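Local coordinates for protein Lip_vut3, C2L (Metagenome, PDB 6NKD) that probably hydrolyses lipid esters, lysophospholipids perhaps among them, as a lipase of the GDSL family, at residues T6-S11 and L57-E62; D73-T78 and E116-I121; N82-S87 and D147-G152; K167-Y172 and R203-G208. One frame throughout, in Å; residues are numbered along the deposited sequence.

Contact 1: residues T6-S11 and L57-E62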
loop_
_atom_site.group_PDB
_atom_site.type_symbol
_atom_site.label_atom_id
_atom_site.label_comp_id
_atom_site.label_asym_id
_atom_site.label_seq_id
_atom_site.Cartn_x
_atom_site.Cartn_y
_atom_site.Cartn_z
ATOM N N THR A 6 -10.373 12.186 18.541
ATOM C CA THR A 6 -10.474 12.170 17.090
ATOM C C THR A 6 -9.310 12.948 16.488
ATOM O O THR A 6 -8.792 13.894 17.087
ATOM C CB THR A 6 -11.813 12.751 16.617
ATOM O OG1 THR A 6 -12.097 12.285 15.292
ATOM C CG2 THR A 6 -11.783 14.274 16.606
ATOM N N ALA A 7 -8.884 12.520 15.302
ATOM C CA ALA A 7 -7.741 13.124 14.634
ATOM C C ALA A 7 -8.068 13.334 13.166
ATOM O O ALA A 7 -8.508 12.402 12.485
ATOM C CB ALA A 7 -6.486 12.255 14.779
ATOM N N LEU A 8 -7.852 14.555 12.686
ATOM C CA LEU A 8 -8.133 14.926 11.310
ATOM C C LEU A 8 -6.892 15.556 10.701
ATOM O O LEU A 8 -6.113 16.215 11.395
ATOM C CB LEU A 8 -9.307 15.910 11.230
ATOM C CG LEU A 8 -10.432 15.688 12.242
ATOM C CD1 LEU A 8 -11.123 17.002 12.566
ATOM C CD2 LEU A 8 -11.430 14.668 11.719
ATOM N N GLY A 9 -6.704 15.346 9.405
ATOM C CA GLY A 9 -5.606 16.004 8.724
ATOM C C GLY A 9 -5.190 15.246 7.475
ATOM O O GLY A 9 -5.969 14.488 6.899
ATOM N N ASP A 10 -3.938 15.479 7.082
ATOM C CA ASP A 10 -3.405 14.963 5.828
ATOM C C ASP A 10 -2.490 13.769 6.064
ATOM O O ASP A 10 -2.818 12.873 6.848
ATOM C CB ASP A 10 -2.669 16.077 5.077
ATOM C CG ASP A 10 -1.630 16.782 5.938
ATOM O OD1 ASP A 10 -0.882 17.624 5.397
ATOM O OD2 ASP A 10 -1.549 16.484 7.149
ATOM N N SER A 11 -1.338 13.746 5.389
ATOM C CA SER A 11 -0.449 12.592 5.479
ATOM C C SER A 11 0.196 12.475 6.855
ATOM O O SER A 11 0.560 11.370 7.272
ATOM C CB SER A 11 0.626 12.670 4.395
ATOM O OG SER A 11 1.309 13.910 4.437
ATOM N N LEU A 57 -12.388 21.041 6.285
ATOM C CA LEU A 57 -13.507 21.837 6.778
ATOM C C LEU A 57 -14.837 21.290 6.270
ATOM O O LEU A 57 -15.828 21.267 7.008
ATOM C CB LEU A 57 -13.327 23.297 6.365
ATOM C CG LEU A 57 -14.516 24.243 6.545
ATOM C CD1 LEU A 57 -14.990 24.258 7.989
ATOM C CD2 LEU A 57 -14.150 25.645 6.085
ATOM N N ALA A 58 -14.874 20.838 5.015
ATOM C CA ALA A 58 -16.103 20.283 4.461
ATOM C C ALA A 58 -16.451 18.927 5.061
ATOM O O ALA A 58 -17.606 18.499 4.959
ATOM C CB ALA A 58 -15.989 20.168 2.940
HETATM N N MSE A 59 -15.490 18.247 5.678
HETATM C CA MSE A 59 -15.753 16.961 6.314
HETATM C C MSE A 59 -16.625 17.123 7.549
HETATM O O MSE A 59 -17.411 16.238 7.884
HETATM C CB MSE A 59 -14.450 16.270 6.714
HETATM C CG MSE A 59 -13.506 15.960 5.577
HETATM SE SE MSE A 59 -11.948 15.015 6.254
HETATM C CE MSE A 59 -11.847 15.832 8.022
ATOM N N LEU A 60 -16.475 18.261 8.228
ATOM C CA LEU A 60 -17.166 18.477 9.493
ATOM C C LEU A 60 -18.682 18.495 9.347
ATOM O O LEU A 60 -19.382 18.422 10.362
ATOM C CB LEU A 60 -16.685 19.781 10.134
ATOM C CG LEU A 60 -15.198 19.823 10.494
ATOM C CD1 LEU A 60 -14.886 21.036 11.357
ATOM C CD2 LEU A 60 -14.771 18.538 11.191
ATOM N N ASN A 61 -19.205 18.591 8.125
ATOM C CA ASN A 61 -20.639 18.473 7.908
ATOM C C ASN A 61 -21.080 17.036 7.667
ATOM O O ASN A 61 -22.288 16.773 7.634
ATOM C CB ASN A 61 -21.075 19.348 6.728
ATOM C CG ASN A 61 -22.359 20.107 7.012
ATOM O OD1 ASN A 61 -22.662 20.423 8.163
ATOM N ND2 ASN A 61 -23.120 20.403 5.964
ATOM N N GLU A 62 -20.140 16.111 7.498
ATOM C CA GLU A 62 -20.491 14.708 7.344
ATOM C C GLU A 62 -21.137 14.204 8.630
ATOM O O GLU A 62 -20.622 14.479 9.724
ATOM C CB GLU A 62 -19.251 13.876 7.018
ATOM C CG GLU A 62 -19.502 12.713 6.075
ATOM C CD GLU A 62 -19.494 13.138 4.622
ATOM O OE1 GLU A 62 -18.924 14.208 4.318
ATOM O OE2 GLU A 62 -20.056 12.405 3.781
#

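Contact 2: residues D73-T78 and E116-I121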
loop_
_atom_site.group_PDB
_atom_site.type_symbol
_atom_site.label_atom_id
_atom_site.label_comp_id
_atom_site.label_asym_id
_atom_site.label_seq_id
_atom_site.Cartn_x
_atom_site.Cartn_y
_atom_site.Cartn_z
ATOM N N ASP A 73 -13.055 14.368 23.107
ATOM C CA ASP A 73 -12.488 15.191 24.164
ATOM C C ASP A 73 -11.206 15.887 23.731
ATOM O O ASP A 73 -10.856 16.928 24.301
ATOM C CB ASP A 73 -12.207 14.339 25.405
ATOM C CG ASP A 73 -13.404 13.508 25.825
ATOM O OD1 ASP A 73 -14.536 14.036 25.806
ATOM O OD2 ASP A 73 -13.213 12.321 26.166
ATOM N N VAL A 74 -10.502 15.329 22.748
ATOM C CA VAL A 74 -9.279 15.901 22.200
ATOM C C VAL A 74 -9.364 15.815 20.682
ATOM O O VAL A 74 -9.759 14.777 20.139
ATOM C CB VAL A 74 -8.021 15.173 22.714
ATOM C CG1 VAL A 74 -6.768 15.741 22.065
ATOM C CG2 VAL A 74 -7.923 15.268 24.230
ATOM N N ILE A 75 -9.006 16.902 20.002
ATOM C CA ILE A 75 -9.019 16.965 18.545
ATOM C C ILE A 75 -7.674 17.498 18.073
ATOM O O ILE A 75 -7.194 18.518 18.579
ATOM C CB ILE A 75 -10.161 17.855 18.016
ATOM C CG1 ILE A 75 -11.510 17.393 18.568
ATOM C CG2 ILE A 75 -10.180 17.848 16.494
ATOM C CD1 ILE A 75 -12.681 18.216 18.081
ATOM N N THR A 76 -7.067 16.811 17.109
ATOM C CA THR A 76 -5.835 17.260 16.478
ATOM C C THR A 76 -6.073 17.454 14.989
ATOM O O THR A 76 -6.763 16.650 14.352
ATOM C CB THR A 76 -4.689 16.268 16.700
ATOM O OG1 THR A 76 -5.090 14.962 16.268
ATOM C CG2 THR A 76 -4.302 16.223 18.169
ATOM N N ILE A 77 -5.507 18.524 14.436
ATOM C CA ILE A 77 -5.700 18.880 13.036
ATOM C C ILE A 77 -4.342 19.156 12.407
ATOM O O ILE A 77 -3.518 19.873 12.986
ATOM C CB ILE A 77 -6.626 20.100 12.875
ATOM C CG1 ILE A 77 -7.964 19.858 13.578
ATOM C CG2 ILE A 77 -6.853 20.406 11.402
ATOM C CD1 ILE A 77 -8.939 21.003 13.446
ATOM N N THR A 78 -4.110 18.581 11.230
ATOM C CA THR A 78 -2.943 18.884 10.417
ATOM C C THR A 78 -3.405 19.293 9.026
ATOM O O THR A 78 -4.504 18.939 8.592
ATOM C CB THR A 78 -1.979 17.688 10.313
ATOM O OG1 THR A 78 -2.603 16.625 9.583
ATOM C CG2 THR A 78 -1.596 17.188 11.694
ATOM N N GLU A 116 -14.472 27.294 14.093
ATOM C CA GLU A 116 -15.806 27.822 14.352
ATOM C C GLU A 116 -16.872 26.740 14.234
ATOM O O GLU A 116 -17.898 26.805 14.921
ATOM C CB GLU A 116 -16.101 28.978 13.393
ATOM C CG GLU A 116 -17.510 29.547 13.489
ATOM C CD GLU A 116 -17.825 30.121 14.858
ATOM O OE1 GLU A 116 -16.887 30.554 15.559
ATOM O OE2 GLU A 116 -19.016 30.137 15.236
ATOM N N LYS A 117 -16.650 25.737 13.384
ATOM C CA LYS A 117 -17.636 24.673 13.246
ATOM C C LYS A 117 -17.571 23.685 14.403
ATOM O O LYS A 117 -18.605 23.135 14.795
ATOM C CB LYS A 117 -17.448 23.946 11.914
ATOM C CG LYS A 117 -18.624 23.060 11.528
ATOM C CD LYS A 117 -18.694 22.859 10.024
ATOM C CE LYS A 117 -19.994 22.185 9.617
ATOM N NZ LYS A 117 -20.156 22.161 8.137
ATOM N N ILE A 118 -16.381 23.460 14.966
ATOM C CA ILE A 118 -16.243 22.522 16.078
ATOM C C ILE A 118 -17.074 22.979 17.272
ATOM O O ILE A 118 -17.737 22.169 17.933
ATOM C CB ILE A 118 -14.759 22.345 16.448
ATOM C CG1 ILE A 118 -14.048 21.487 15.400
ATOM C CG2 ILE A 118 -14.613 21.725 17.828
ATOM C CD1 ILE A 118 -12.566 21.304 15.658
ATOM N N ARG A 119 -17.063 24.284 17.562
ATOM C CA ARG A 119 -17.895 24.791 18.648
ATOM C C ARG A 119 -19.365 24.845 18.250
ATOM O O ARG A 119 -20.242 24.704 19.111
ATOM C CB ARG A 119 -17.404 26.169 19.096
ATOM C CG ARG A 119 -17.117 27.136 17.967
ATOM C CD ARG A 119 -15.784 27.830 18.190
ATOM N NE ARG A 119 -14.712 26.859 18.396
ATOM C CZ ARG A 119 -13.436 27.177 18.585
ATOM N NH1 ARG A 119 -13.058 28.449 18.592
ATOM N NH2 ARG A 119 -12.535 26.221 18.765
ATOM N N GLU A 120 -19.657 25.043 16.961
ATOM C CA GLU A 120 -21.036 24.935 16.499
ATOM C C GLU A 120 -21.547 23.504 16.602
ATOM O O GLU A 120 -22.747 23.287 16.806
ATOM C CB GLU A 120 -21.157 25.431 15.059
ATOM C CG GLU A 120 -21.173 26.943 14.914
ATOM C CD GLU A 120 -21.384 27.384 13.478
ATOM O OE1 GLU A 120 -21.439 26.508 12.589
ATOM O OE2 GLU A 120 -21.496 28.605 13.239
ATOM N N ILE A 121 -20.657 22.521 16.460
ATOM C CA ILE A 121 -21.057 21.125 16.597
ATOM C C ILE A 121 -21.327 20.788 18.056
ATOM O O ILE A 121 -22.328 20.139 18.384
ATOM C CB ILE A 121 -19.980 20.205 15.994
ATOM C CG1 ILE A 121 -19.925 20.370 14.474
ATOM C CG2 ILE A 121 -20.238 18.755 16.372
ATOM C CD1 ILE A 121 -18.629 19.885 13.858
#

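Contact 3: residues N82-S87 and D147-G152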
loop_
_atom_site.group_PDB
_atom_site.type_symbol
_atom_site.label_atom_id
_atom_site.label_comp_id
_atom_site.label_asym_id
_atom_site.label_seq_id
_atom_site.Cartn_x
_atom_site.Cartn_y
_atom_site.Cartn_z
ATOM N N ASN A 82 1.013 20.279 2.039
ATOM C CA ASN A 82 1.169 20.057 0.606
ATOM C C ASN A 82 1.040 21.346 -0.195
ATOM O O ASN A 82 1.552 21.417 -1.319
ATOM C CB ASN A 82 0.149 19.027 0.122
ATOM C CG ASN A 82 0.421 18.556 -1.292
ATOM O OD1 ASN A 82 -0.338 18.852 -2.215
ATOM N ND2 ASN A 82 1.514 17.822 -1.471
ATOM N N ASP A 83 0.369 22.363 0.352
ATOM C CA ASP A 83 0.306 23.652 -0.328
ATOM C C ASP A 83 1.681 24.300 -0.419
ATOM O O ASP A 83 1.973 25.002 -1.393
ATOM C CB ASP A 83 -0.673 24.582 0.391
ATOM C CG ASP A 83 -2.063 23.990 0.509
ATOM O OD1 ASP A 83 -2.216 22.773 0.272
ATOM O OD2 ASP A 83 -3.005 24.742 0.836
ATOM N N LEU A 84 2.534 24.074 0.584
ATOM C CA LEU A 84 3.899 24.586 0.523
ATOM C C LEU A 84 4.673 23.931 -0.613
ATOM O O LEU A 84 5.404 24.607 -1.347
ATOM C CB LEU A 84 4.597 24.361 1.868
ATOM C CG LEU A 84 6.012 24.899 2.117
ATOM C CD1 LEU A 84 7.090 23.908 1.680
ATOM C CD2 LEU A 84 6.221 26.253 1.448
ATOM N N LEU A 85 4.525 22.613 -0.774
ATOM C CA LEU A 85 5.200 21.924 -1.868
ATOM C C LEU A 85 4.696 22.414 -3.219
ATOM O O LEU A 85 5.488 22.632 -4.142
ATOM C CB LEU A 85 5.010 20.412 -1.740
ATOM C CG LEU A 85 6.074 19.622 -0.971
ATOM C CD1 LEU A 85 6.174 20.082 0.475
ATOM C CD2 LEU A 85 5.790 18.127 -1.038
ATOM N N GLN A 86 3.380 22.595 -3.353
ATOM C CA GLN A 86 2.834 23.114 -4.603
ATOM C C GLN A 86 3.317 24.534 -4.864
ATOM O O GLN A 86 3.627 24.893 -6.005
ATOM C CB GLN A 86 1.306 23.067 -4.573
ATOM C CG GLN A 86 0.716 21.667 -4.569
ATOM C CD GLN A 86 -0.800 21.683 -4.521
ATOM O OE1 GLN A 86 -1.416 22.744 -4.414
ATOM N NE2 GLN A 86 -1.409 20.506 -4.601
ATOM N N SER A 87 3.396 25.356 -3.815
ATOM C CA SER A 87 3.801 26.747 -3.995
ATOM C C SER A 87 5.274 26.856 -4.365
ATOM O O SER A 87 5.650 27.693 -5.194
ATOM C CB SER A 87 3.504 27.549 -2.729
ATOM O OG SER A 87 2.112 27.591 -2.470
ATOM N N ASP A 147 11.753 28.941 4.419
ATOM C CA ASP A 147 11.739 29.255 5.843
ATOM C C ASP A 147 10.936 30.521 6.118
ATOM O O ASP A 147 10.183 30.585 7.096
ATOM C CB ASP A 147 13.169 29.399 6.362
ATOM C CG ASP A 147 13.240 29.404 7.876
ATOM O OD1 ASP A 147 13.022 28.335 8.484
ATOM O OD2 ASP A 147 13.516 30.474 8.457
ATOM N N LYS A 148 11.082 31.534 5.262
ATOM C CA LYS A 148 10.331 32.773 5.442
ATOM C C LYS A 148 8.838 32.545 5.243
ATOM O O LYS A 148 8.017 33.073 6.002
ATOM C CB LYS A 148 10.847 33.839 4.475
ATOM C CG LYS A 148 10.132 35.179 4.565
ATOM C CD LYS A 148 10.728 36.178 3.584
ATOM C CE LYS A 148 10.133 37.568 3.764
ATOM N NZ LYS A 148 10.771 38.568 2.860
ATOM N N TRP A 149 8.471 31.760 4.229
ATOM C CA TRP A 149 7.061 31.493 3.963
ATOM C C TRP A 149 6.410 30.769 5.134
ATOM O O TRP A 149 5.317 31.136 5.579
ATOM C CB TRP A 149 6.922 30.671 2.681
ATOM C CG TRP A 149 6.873 31.488 1.425
ATOM C CD1 TRP A 149 6.838 32.850 1.331
ATOM C CD2 TRP A 149 6.846 30.993 0.080
ATOM N NE1 TRP A 149 6.792 33.232 0.012
ATOM C CE2 TRP A 149 6.795 32.111 -0.776
ATOM C CE3 TRP A 149 6.859 29.712 -0.482
ATOM C CZ2 TRP A 149 6.758 31.987 -2.164
ATOM C CZ3 TRP A 149 6.822 29.591 -1.860
ATOM C CH2 TRP A 149 6.773 30.723 -2.686
ATOM N N ILE A 150 7.076 29.734 5.650
ATOM C CA ILE A 150 6.487 28.922 6.707
ATOM C C ILE A 150 6.478 29.676 8.031
ATOM O O ILE A 150 5.546 29.529 8.831
ATOM C CB ILE A 150 7.236 27.579 6.797
ATOM C CG1 ILE A 150 7.022 26.785 5.504
ATOM C CG2 ILE A 150 6.785 26.773 8.006
ATOM C CD1 ILE A 150 7.701 25.438 5.479
ATOM N N SER A 151 7.494 30.508 8.279
ATOM C CA SER A 151 7.497 31.315 9.494
ATOM C C SER A 151 6.343 32.309 9.499
ATOM O O SER A 151 5.730 32.552 10.545
ATOM C CB SER A 151 8.831 32.046 9.641
ATOM O OG SER A 151 9.913 31.133 9.712
ATOM N N GLY A 152 6.032 32.892 8.340
ATOM C CA GLY A 152 4.926 33.832 8.274
ATOM C C GLY A 152 3.584 33.162 8.492
ATOM O O GLY A 152 2.698 33.721 9.144
#

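Contact 4: residues K167-Y172 and R203-G208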
loop_
_atom_site.group_PDB
_atom_site.type_symbol
_atom_site.label_atom_id
_atom_site.label_comp_id
_atom_site.label_asym_id
_atom_site.label_seq_id
_atom_site.Cartn_x
_atom_site.Cartn_y
_atom_site.Cartn_z
ATOM N N LYS A 167 -4.652 25.212 21.498
ATOM C CA LYS A 167 -3.216 25.441 21.491
ATOM C C LYS A 167 -2.655 25.147 20.109
ATOM O O LYS A 167 -3.101 24.218 19.429
ATOM C CB LYS A 167 -2.497 24.577 22.537
ATOM C CG LYS A 167 -2.613 25.092 23.964
ATOM C CD LYS A 167 -1.493 24.546 24.837
ATOM C CE LYS A 167 -1.482 25.211 26.202
ATOM N NZ LYS A 167 -0.280 24.826 26.992
ATOM N N VAL A 168 -1.678 25.949 19.699
ATOM C CA VAL A 168 -0.972 25.762 18.438
ATOM C C VAL A 168 0.376 25.128 18.752
ATOM O O VAL A 168 1.204 25.725 19.451
ATOM C CB VAL A 168 -0.800 27.090 17.685
ATOM C CG1 VAL A 168 -0.119 26.855 16.347
ATOM C CG2 VAL A 168 -2.149 27.765 17.495
ATOM N N ILE A 169 0.596 23.922 18.242
ATOM C CA ILE A 169 1.802 23.166 18.559
ATOM C C ILE A 169 2.933 23.625 17.649
ATOM O O ILE A 169 2.781 23.682 16.423
ATOM C CB ILE A 169 1.546 21.658 18.420
ATOM C CG1 ILE A 169 0.354 21.248 19.288
ATOM C CG2 ILE A 169 2.784 20.865 18.804
ATOM C CD1 ILE A 169 0.529 21.552 20.761
ATOM N N ASP A 170 4.077 23.954 18.252
ATOM C CA ASP A 170 5.220 24.491 17.514
ATOM C C ASP A 170 6.001 23.334 16.898
ATOM O O ASP A 170 7.068 22.930 17.370
ATOM C CB ASP A 170 6.095 25.341 18.428
ATOM C CG ASP A 170 7.042 26.240 17.659
ATOM O OD1 ASP A 170 7.043 26.182 16.410
ATOM O OD2 ASP A 170 7.783 27.010 18.307
ATOM N N THR A 171 5.442 22.784 15.816
ATOM C CA THR A 171 6.134 21.729 15.085
ATOM C C THR A 171 7.420 22.246 14.455
ATOM O O THR A 171 8.375 21.483 14.274
ATOM C CB THR A 171 5.229 21.144 13.999
ATOM O OG1 THR A 171 3.856 21.310 14.373
ATOM C CG2 THR A 171 5.522 19.665 13.808
ATOM N N TYR A 172 7.455 23.535 14.112
ATOM C CA TYR A 172 8.639 24.120 13.492
ATOM C C TYR A 172 9.846 24.028 14.418
ATOM O O TYR A 172 10.941 23.641 13.996
ATOM C CB TYR A 172 8.350 25.572 13.105
ATOM C CG TYR A 172 9.523 26.325 12.516
ATOM C CD1 TYR A 172 9.761 26.321 11.147
ATOM C CD2 TYR A 172 10.382 27.056 13.328
ATOM C CE1 TYR A 172 10.830 27.014 10.607
ATOM C CE2 TYR A 172 11.449 27.750 12.797
ATOM C CZ TYR A 172 11.670 27.727 11.438
ATOM O OH TYR A 172 12.736 28.421 10.910
ATOM N N ARG A 203 2.215 16.180 24.193
ATOM C CA ARG A 203 2.111 15.888 25.618
ATOM C C ARG A 203 2.624 17.050 26.460
ATOM O O ARG A 203 2.087 17.319 27.541
ATOM C CB ARG A 203 2.875 14.601 25.941
ATOM C CG ARG A 203 3.787 14.694 27.156
ATOM C CD ARG A 203 4.623 13.440 27.334
ATOM N NE ARG A 203 3.844 12.325 27.863
ATOM C CZ ARG A 203 4.357 11.139 28.174
ATOM N NH1 ARG A 203 3.574 10.181 28.651
ATOM N NH2 ARG A 203 5.652 10.909 28.006
ATOM N N ALA A 204 3.646 17.757 25.971
ATOM C CA ALA A 204 4.186 18.898 26.698
ATOM C C ALA A 204 3.198 20.054 26.771
ATOM O O ALA A 204 3.301 20.885 27.679
ATOM C CB ALA A 204 5.488 19.367 26.047
ATOM N N ALA A 205 2.245 20.123 25.840
ATOM C CA ALA A 205 1.282 21.216 25.828
ATOM C C ALA A 205 0.257 21.120 26.948
ATOM O O ALA A 205 -0.500 22.074 27.150
ATOM C CB ALA A 205 0.562 21.265 24.479
ATOM N N GLY A 206 0.211 20.008 27.672
ATOM C CA GLY A 206 -0.763 19.849 28.729
ATOM C C GLY A 206 -2.104 19.374 28.203
ATOM O O GLY A 206 -2.261 18.992 27.039
ATOM N N TYR A 207 -3.099 19.405 29.095
ATOM C CA TYR A 207 -4.427 18.923 28.734
ATOM C C TYR A 207 -5.553 19.818 29.242
ATOM O O TYR A 207 -6.723 19.430 29.130
ATOM C CB TYR A 207 -4.621 17.487 29.237
ATOM C CG TYR A 207 -3.595 16.525 28.677
ATOM C CD1 TYR A 207 -3.757 15.963 27.417
ATOM C CD2 TYR A 207 -2.457 16.195 29.400
ATOM C CE1 TYR A 207 -2.817 15.091 26.897
ATOM C CE2 TYR A 207 -1.512 15.325 28.890
ATOM C CZ TYR A 207 -1.698 14.775 27.638
ATOM O OH TYR A 207 -0.760 13.906 27.126
ATOM N N GLY A 208 -5.245 20.989 29.792
ATOM C CA GLY A 208 -6.289 21.957 30.099
ATOM C C GLY A 208 -7.235 21.475 31.183
ATOM O O GLY A 208 -6.814 20.956 32.223
#

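Contact 1: residues T6-S11 and L57-E62
No ring, amide or other flat group takes part where Leu8 meets Met59 and Leu60, so there are no faces or edges to assign: the evidence is wholly of methyl and methylene atoms. Leu8 lies on strand 3-9 of the parallel sheet at the heart of this SGNH-type alpha/beta fold, and residues 57-62 run off the end of helix 53-59, which covers that side of the strand. Met59, present as selenomethionine, slides past Leu8 in the reverse direction. Its chain is straight as far as SE and then bends (chi3 -32°), which places CE beside the root as well as the tip of the leucine: CE is 4.1 Å from Leu8 CB. The surface buried is small, 108 Å² over both segments, and no hydrogen bond crosses it. Phe46 and Ile75 flank Leu8, while Phe100 of the second subunit and Phe21 of the third pack on Met59. Beyond the packed leucine the strand runs into the GDSL signature. Gly9 takes backbone angles that would jam a CB against the preceding carbonyl, and Ser11, the nucleophile by similarity, has its OG hydrogen-bonded to His189 NE2. The two branches of Leu8 divide the work: CD1 lies 4.2 Å from Leu60 CD2, and CD2 lies 3.9 Å from Met59 CE.

Contact 2: residues D73-T78 and E116-I121
Ile118 reaches from helix 98-122 to Ile75 and Ile77 on strand 74-77, and its branches can be followed outward one at a time. CB points at the strand and splits the chain in two. The shorter branch, CG2, ends 4.0 Å from Ile75 CD1. The longer one passes through CG1, which lies anti to the carbonyl carbon (chi1 -74°), and continues straight (chi2 178°) to CD1. That methyl is 3.9 Å from Ile75 CD1, so the two isoleucines meet tip to tip, and it also approaches Ile77 CD1 at 4.3 Å. The strand's two methyls are themselves 6.6 Å apart, Ile75 CD1 to Ile77 CD1, and the single Ile118 CD1 touches both. They line up because residues two apart in a strand face the same way and both side chains have nearly identical torsions. This is helix-on-sheet packing of an alpha/beta sandwich: strand 74-77 is the middle strand of the five-stranded parallel sheet, and helix 98-122 belongs to the crossover that leads on to its parallel neighbour 130-134. The alternate residues Val74 and Thr76 turn to the other face, where Tyr29 of helix 25-37 meets them. At their closest, Ile75 CA and Ile118 CA, the backbones stay 9.4 Å apart, a separation bridged by side chains alone. Tyr129 also packs on Ile118 and Val69 on Ile75. One turn further along, Ile121 N donates to Lys117 O at 2.7 Å, while the Ile121 side chain packs against Met66 and Val69 of helix 63-71.

Contact 3: residues N82-S87 and D147-G152
Leu84 and Ser87 carry helix 82-87 against Trp149 and Ile150 of helix 147-152. At the start of the first segment Asn82, a substrate-binding residue by similarity, faces elsewhere, its OD1 accepting from Asn110 ND2 of the second subunit. Leu84 comes next: with CG anti to the backbone N (chi1 -175°), its fork extends across Ile150 at about a right angle. CG lies 3.8 Å from Ile150 CD1, while CD2 meets the edge of the indole, near its plane, 4.0 Å from Trp149 CE3. Cutting this residue back to alanine would probably open a gap beside Ile150 CD1 and leave the indole edge without its leucine neighbour. One turn on, Ser87 CB is 4.0 Å from Trp149 CZ3, approaching obliquely. Its OG turns back to Asp83 O at 2.8 Å, and Ser87 N reaches the same oxygen from the opposite face of the carbonyl plane. Phe100 of the same chain stacks on Trp149. The helices run roughly antiparallel, at 145°, with axes 11.6 Å apart, so large side chains must span the interval. With its hydroxyl engaged within its own helix, the serine presents carbon to the indole, and the contact behaves as an apolar one.

Contact 4: residues K167-Y172 and R203-G208
Lys167 and Ile169 converge on Ala205, just past helix 192-204, from alternate positions of strand 166-169, an outermost strand of the parallel sheet in this alpha/beta fold. Both reach the alanine methyl, from directions roughly at right angles. Lys167 lies alongside: CG is beside the backbone N (chi1 -78°) and the rest of the chain is extended, so that CD passes Ala205 CB at 3.9 Å before NZ arrives at the carbonyl. The hydrogen bond from Lys167 NZ to Ala205 O measures 2.8 Å, with a C=O...N angle of 135° and the donor tilted 24° from the carbonyl plane. A positive charge near the C-terminal end of a helix probably also suits the helix dipole. A methionine in its place has no amine to donate, and Ala205 O would probably be left without this charged partner. Gly206 then takes a positive phi, where a CB would be jammed against the same carbonyl, and Gly206 N bonds back to Arg203 O at 3.3 Å. Arg132 of the neighbouring strand touches Lys167. Ile169 CD1 touches the same methyl as the lysine chain, 3.7 Å from Ala205 CB.

From the N terminus, strand 3-9 leads through strand 41-47 to residues 57-62, where contact 1 closes the first loop. Contact 2 opens only afterwards, on strand 74-77, which adjoins strand 3-9 in the sheet: Leu8 N lies 2.9 Å from Thr76 O, and Asp10 OD2 2.7 Å from Thr78 OG1. Contact 3 opens before contact 2 has closed, so these two cross: helix 98-122 returns to the sheet, whereas helix 81-94 pairs with the later helix 144-157. Contact 4 follows in series, tying the last strand to the chain's C-terminal end. A probable hydrogen bond between Asp147 OD1 and Tyr172 OH joins contacts 3 and 4; contacts 1 and 4 lie on opposite sides of the chain's centre.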